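Local atomic coordinates of CCMAN5 (Cellulosimicrobium cellulans, PDB entry 2XSG), a protein that hydrolyses alpha-mannosidic linkages as a calcium-containing family 92 glycoside hydrolase, probably uncapping mannose-6-phosphate groups on yeast-made glycoproteins. Residues H569-H574 / L592-L597; Y542-A547 / L565-M570. One frame throughout, in Å; residues are numbered along the deposited sequence.

Contact 1 of 2, residues H569-H574 / L592-L597; sequences HMFGEH and LQAPYL
Phe571 is the residue of 569-574 that reaches 592-597, and it does so with the far end of its ring, against the backbone and side chains of Ala594 and Pro595. It follows the last turn of helix 560-570. Met570, just before it, points its CB toward the same loop, but its methyl CE stays 4.7 Å from Ala594 CB and adds little. At Phe571 the backbone leaves helical geometry, and the ring extends away from the helix end with CG anti to the carbonyl carbon (chi1 -74°). Its CZ lies 3.6 Å from Pro595 N, and the same CZ is 4.0 Å from Ala594 CB. On the proline ring CD is likewise 4.0 Å from Phe571 CZ. One position along the ring, Phe571 CE2 comes to 3.7 Å from Ala594 O, approaching obliquely. Ala594 O already accepts a backbone bond from Leu597 N (3.1 Å), the residue just after the 3-10 segment 594-596, so the aromatic carbon adds a van der Waals neighbour to an oxygen that has a donor. Gly572, next in sequence, has positive phi (54°) and is the C-prime residue of a Schellman motif: its N bonds to His569 O, while Glu573 N reaches back to Arg568 O. The reversal takes the chain away from the loop just after Phe571 has been delivered. Glu573 turns to helix 604-616, where its carboxylate meets Lys609 and Trp610; Trp610 also meets the Phe571 ring, as do His584 and Phe598. The adhesion therefore rests on van der Waals packing of one buried phenyl ring against backbone and apolar side-chain atoms, without a hydrogen bond between the segments, joining a helix C-terminus to a 3-10 turn whose Pro595 O is held by Thr607.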
# COMPACT_ATOMS: atom_id res chain seq x y z
N HIS A 569 -19.82 -1.58 22.81
CA HIS A 569 -19.67 -3.04 22.76
C HIS A 569 -18.63 -3.49 21.71
O HIS A 569 -17.85 -4.42 21.97
CB HIS A 569 -21.02 -3.71 22.46
CG HIS A 569 -21.04 -5.17 22.76
ND1 HIS A 569 -20.99 -5.67 24.05
CD2 HIS A 569 -21.09 -6.25 21.95
CE1 HIS A 569 -21.02 -6.99 24.01
NE2 HIS A 569 -21.09 -7.37 22.75
N MET A 570 -18.62 -2.83 20.55
CA MET A 570 -17.61 -3.06 19.49
C MET A 570 -16.18 -3.05 20.02
O MET A 570 -15.31 -3.81 19.56
CB MET A 570 -17.73 -1.99 18.41
CG MET A 570 -16.83 -2.21 17.19
SD MET A 570 -17.58 -3.44 16.12
CE MET A 570 -16.36 -3.56 14.82
N PHE A 571 -15.92 -2.19 20.99
CA PHE A 571 -14.59 -2.06 21.58
C PHE A 571 -14.44 -2.63 22.99
O PHE A 571 -13.45 -2.33 23.68
CB PHE A 571 -14.13 -0.60 21.50
CG PHE A 571 -13.75 -0.20 20.13
CD1 PHE A 571 -12.41 -0.18 19.75
CD2 PHE A 571 -14.73 0.11 19.19
CE1 PHE A 571 -12.06 0.16 18.45
CE2 PHE A 571 -14.38 0.44 17.89
CZ PHE A 571 -13.04 0.46 17.52
N GLY A 572 -15.38 -3.47 23.40
CA GLY A 572 -15.35 -4.13 24.71
C GLY A 572 -15.20 -3.19 25.89
O GLY A 572 -14.54 -3.53 26.87
N GLU A 573 -15.81 -2.01 25.81
CA GLU A 573 -15.68 -0.98 26.86
C GLU A 573 -16.19 -1.43 28.24
O GLU A 573 -15.70 -0.97 29.28
CB GLU A 573 -16.38 0.32 26.44
CG GLU A 573 -15.62 1.13 25.40
CD GLU A 573 -14.36 1.80 25.96
OE1 GLU A 573 -14.23 1.96 27.19
OE2 GLU A 573 -13.47 2.15 25.15
N HIS A 574 -17.17 -2.33 28.23
CA HIS A 574 -17.73 -2.93 29.44
C HIS A 574 -16.83 -4.00 30.05
O HIS A 574 -17.09 -4.45 31.18
CB HIS A 574 -19.06 -3.60 29.10
CG HIS A 574 -18.91 -4.69 28.09
ND1 HIS A 574 -18.95 -6.03 28.44
CD2 HIS A 574 -18.66 -4.66 26.76
CE1 HIS A 574 -18.75 -6.76 27.36
NE2 HIS A 574 -18.57 -5.96 26.33
N LEU A 592 -11.35 -0.26 9.46
CA LEU A 592 -10.30 0.72 9.76
C LEU A 592 -10.84 1.99 10.40
O LEU A 592 -10.17 2.61 11.25
CB LEU A 592 -9.57 1.16 8.48
CG LEU A 592 -8.30 0.51 7.94
CD1 LEU A 592 -7.93 1.17 6.59
CD2 LEU A 592 -7.14 0.60 8.93
N GLN A 593 -12.03 2.39 9.96
CA GLN A 593 -12.64 3.63 10.41
C GLN A 593 -13.28 3.49 11.78
O GLN A 593 -13.63 4.50 12.39
CB GLN A 593 -13.67 4.14 9.39
CG GLN A 593 -15.04 3.48 9.44
CD GLN A 593 -15.10 2.09 8.86
OE1 GLN A 593 -14.09 1.38 8.73
NE2 GLN A 593 -16.31 1.67 8.49
N ALA A 594 -13.46 2.26 12.26
CA ALA A 594 -14.29 2.03 13.47
C ALA A 594 -13.87 2.81 14.71
O ALA A 594 -14.73 3.26 15.46
CB ALA A 594 -14.42 0.56 13.78
N PRO A 595 -12.55 2.97 14.96
CA PRO A 595 -12.15 3.77 16.13
C PRO A 595 -12.61 5.21 16.11
O PRO A 595 -12.75 5.81 17.17
CB PRO A 595 -10.62 3.70 16.11
CG PRO A 595 -10.32 2.44 15.35
CD PRO A 595 -11.40 2.27 14.36
N TYR A 596 -12.84 5.76 14.92
CA TYR A 596 -13.27 7.14 14.78
C TYR A 596 -14.79 7.32 14.79
O TYR A 596 -15.27 8.44 14.61
CB TYR A 596 -12.65 7.76 13.52
CG TYR A 596 -11.14 7.75 13.51
CD1 TYR A 596 -10.43 6.65 13.04
CD2 TYR A 596 -10.41 8.85 13.99
CE1 TYR A 596 -9.04 6.63 13.04
CE2 TYR A 596 -9.02 8.84 14.00
CZ TYR A 596 -8.34 7.73 13.52
OH TYR A 596 -6.96 7.72 13.52
N LEU A 597 -15.54 6.25 15.00
CA LEU A 597 -17.01 6.38 14.98
C LEU A 597 -17.63 6.85 16.29
O LEU A 597 -18.82 7.21 16.33
CB LEU A 597 -17.68 5.09 14.48
CG LEU A 597 -17.15 4.63 13.11
CD1 LEU A 597 -17.90 3.39 12.63
CD2 LEU A 597 -17.23 5.75 12.07

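Contact 2 of 2, residues Y542-A547 / L565-M570; sequences YHWYDA and LGMRHM
The indole of Trp544 meets two methionines of helix 560-570, Met567 over a face and Met570 at an edge. Met567 SD sits above the six-membered ring, 3.8 Å from its centroid and 22° off the normal, with Trp544 CZ2 its nearest atom at 3.6 Å. Behind the sulfur, Met567 CG also rests 3.8 Å from Trp544 CH2. Met570 uses its sulfur differently: SD lies near the indole plane and receives a weak hydrogen bond from Trp544 NE1, 3.4 Å long with an N-H...S angle of 162°. Its methyl continues along that edge, Met570 CE standing 3.9 Å from Trp544 CD1. One sulfur thus packs on the pi cloud while the other accepts a weak hydrogen bond from the buried indole N-H; with both faces covered, this probably helps to hold the ring's orientation.

Torsions account for the two approaches. Met567 places its sulfur over the ring through chi1 and the bend at chi2, chi3 turning only the terminal methyl, whereas Met570 sends CG anti to its backbone N (chi1 -174°) and bends once at chi2. Three residues apart on the helix, Met570 starts out toward the turn, while Met567 reaches the ring through its bent chain. On the face opposite Met567, His543 ND1 lies 3.6 Å above the indole plane of Trp544, so the ring is sandwiched between a helix sulfur and its own neighbour in sequence. A type I turn from Tyr542 to Tyr545, closed by Tyr545 N to Tyr542 O, presents both rings.

Further out, His543 packs on strand 508-512, and Tyr542 and Tyr545 touch helices 455-474 and 353-366. The turn after helix 539-542 thereby bridges those elements to the C-terminal turns of helix 560-570.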
# COMPACT_ATOMS: atom_id res chain seq x y z
N TYR A 542 -18.06 -5.54 9.30
CA TYR A 542 -18.76 -5.10 8.10
C TYR A 542 -20.00 -4.25 8.37
O TYR A 542 -20.44 -3.51 7.49
CB TYR A 542 -19.15 -6.29 7.24
CG TYR A 542 -18.09 -6.74 6.28
CD1 TYR A 542 -17.08 -7.63 6.66
CD2 TYR A 542 -18.11 -6.30 4.97
CE1 TYR A 542 -16.11 -8.06 5.74
CE2 TYR A 542 -17.15 -6.72 4.05
CZ TYR A 542 -16.17 -7.60 4.44
OH TYR A 542 -15.25 -7.97 3.49
N HIS A 543 -20.58 -4.34 9.57
CA HIS A 543 -21.74 -3.51 9.93
C HIS A 543 -21.60 -2.02 9.56
O HIS A 543 -22.55 -1.39 9.06
CB HIS A 543 -22.11 -3.65 11.41
CG HIS A 543 -23.32 -2.83 11.79
ND1 HIS A 543 -23.23 -1.69 12.57
CD2 HIS A 543 -24.62 -2.95 11.44
CE1 HIS A 543 -24.43 -1.16 12.70
NE2 HIS A 543 -25.29 -1.90 12.02
N TRP A 544 -20.40 -1.48 9.79
CA TRP A 544 -20.08 -0.06 9.65
C TRP A 544 -19.65 0.32 8.23
O TRP A 544 -19.24 1.46 7.99
CB TRP A 544 -18.98 0.35 10.66
CG TRP A 544 -19.24 -0.16 12.06
CD1 TRP A 544 -18.65 -1.24 12.67
CD2 TRP A 544 -20.15 0.39 13.02
NE1 TRP A 544 -19.15 -1.39 13.95
CE2 TRP A 544 -20.08 -0.41 14.19
CE3 TRP A 544 -21.04 1.49 13.01
CZ2 TRP A 544 -20.85 -0.16 15.33
CZ3 TRP A 544 -21.81 1.73 14.14
CH2 TRP A 544 -21.72 0.90 15.28
N TYR A 545 -19.73 -0.62 7.29
CA TYR A 545 -19.12 -0.44 5.96
C TYR A 545 -19.62 0.78 5.18
O TYR A 545 -18.83 1.48 4.52
CB TYR A 545 -19.25 -1.69 5.10
CG TYR A 545 -18.26 -1.74 3.95
CD1 TYR A 545 -18.58 -1.18 2.70
CD2 TYR A 545 -17.02 -2.34 4.10
CE1 TYR A 545 -17.67 -1.23 1.64
CE2 TYR A 545 -16.10 -2.40 3.03
CZ TYR A 545 -16.43 -1.84 1.82
OH TYR A 545 -15.52 -1.90 0.79
N ASP A 546 -20.92 1.03 5.26
CA ASP A 546 -21.51 2.07 4.44
C ASP A 546 -21.28 3.44 5.07
O ASP A 546 -22.21 4.10 5.56
CB ASP A 546 -22.98 1.73 4.10
CG ASP A 546 -23.07 0.57 3.11
OD1 ASP A 546 -22.07 0.34 2.38
OD2 ASP A 546 -24.11 -0.10 3.06
N ALA A 547 -20.00 3.82 5.08
CA ALA A 547 -19.52 4.96 5.84
C ALA A 547 -19.95 6.32 5.29
O ALA A 547 -19.66 7.36 5.90
CB ALA A 547 -17.99 4.89 6.00
N LEU A 565 -24.37 2.48 22.33
CA LEU A 565 -24.11 1.26 23.09
C LEU A 565 -23.45 0.19 22.20
O LEU A 565 -22.60 -0.56 22.66
CB LEU A 565 -25.40 0.73 23.72
CG LEU A 565 -25.98 1.55 24.89
CD1 LEU A 565 -27.41 1.13 25.16
CD2 LEU A 565 -25.15 1.38 26.16
N GLY A 566 -23.84 0.13 20.92
CA GLY A 566 -23.19 -0.75 19.95
C GLY A 566 -21.69 -0.47 19.80
O GLY A 566 -20.86 -1.39 19.81
N MET A 567 -21.36 0.82 19.68
CA MET A 567 -19.98 1.27 19.52
C MET A 567 -19.16 0.92 20.73
O MET A 567 -18.06 0.40 20.60
CB MET A 567 -19.93 2.77 19.23
CG MET A 567 -19.92 3.10 17.75
SD MET A 567 -18.65 2.23 16.77
CE MET A 567 -17.15 2.88 17.47
N ARG A 568 -19.71 1.17 21.92
CA ARG A 568 -19.07 0.73 23.15
C ARG A 568 -18.83 -0.78 23.20
O ARG A 568 -17.75 -1.20 23.58
CB ARG A 568 -19.84 1.24 24.38
CG ARG A 568 -19.90 2.78 24.43
CD ARG A 568 -20.68 3.33 25.61
NE ARG A 568 -19.95 3.07 26.84
CZ ARG A 568 -19.19 3.96 27.49
NH1 ARG A 568 -19.08 5.20 27.06
NH2 ARG A 568 -18.57 3.60 28.59
N HIS A 569 -19.82 -1.58 22.81
CA HIS A 569 -19.67 -3.04 22.76
C HIS A 569 -18.63 -3.49 21.71
O HIS A 569 -17.85 -4.42 21.97
CB HIS A 569 -21.02 -3.71 22.46
CG HIS A 569 -21.04 -5.17 22.76
ND1 HIS A 569 -20.99 -5.67 24.05
CD2 HIS A 569 -21.09 -6.25 21.95
CE1 HIS A 569 -21.02 -6.99 24.01
NE2 HIS A 569 -21.09 -7.37 22.75
N MET A 570 -18.62 -2.83 20.55
CA MET A 570 -17.61 -3.06 19.49
C MET A 570 -16.18 -3.05 20.02
O MET A 570 -15.31 -3.81 19.56
CB MET A 570 -17.73 -1.99 18.41
CG MET A 570 -16.83 -2.21 17.19
SD MET A 570 -17.58 -3.44 16.12
CE MET A 570 -16.36 -3.56 14.82

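In the fold
Both contacts lie in the family 92 catalytic domain and draw on the end of helix 560-570, sharing His569 and Met570; their centres are 7 Å apart. Along the chain the order is 542-547, then the helix segment 565-570, its continuation through 574, and finally 592-597. The helix end thus packs back on the preceding turn in contact 2 and forward on the following loop in contact 1. The outer segments also meet directly: Gln593 NE2 approaches Trp544 O, and Leu597 packs against the Trp544 indole. Loop 592-597 begins three residues after the calcium ligand Glu589, with Asn588 and Asp662 completing the protein's part of that site.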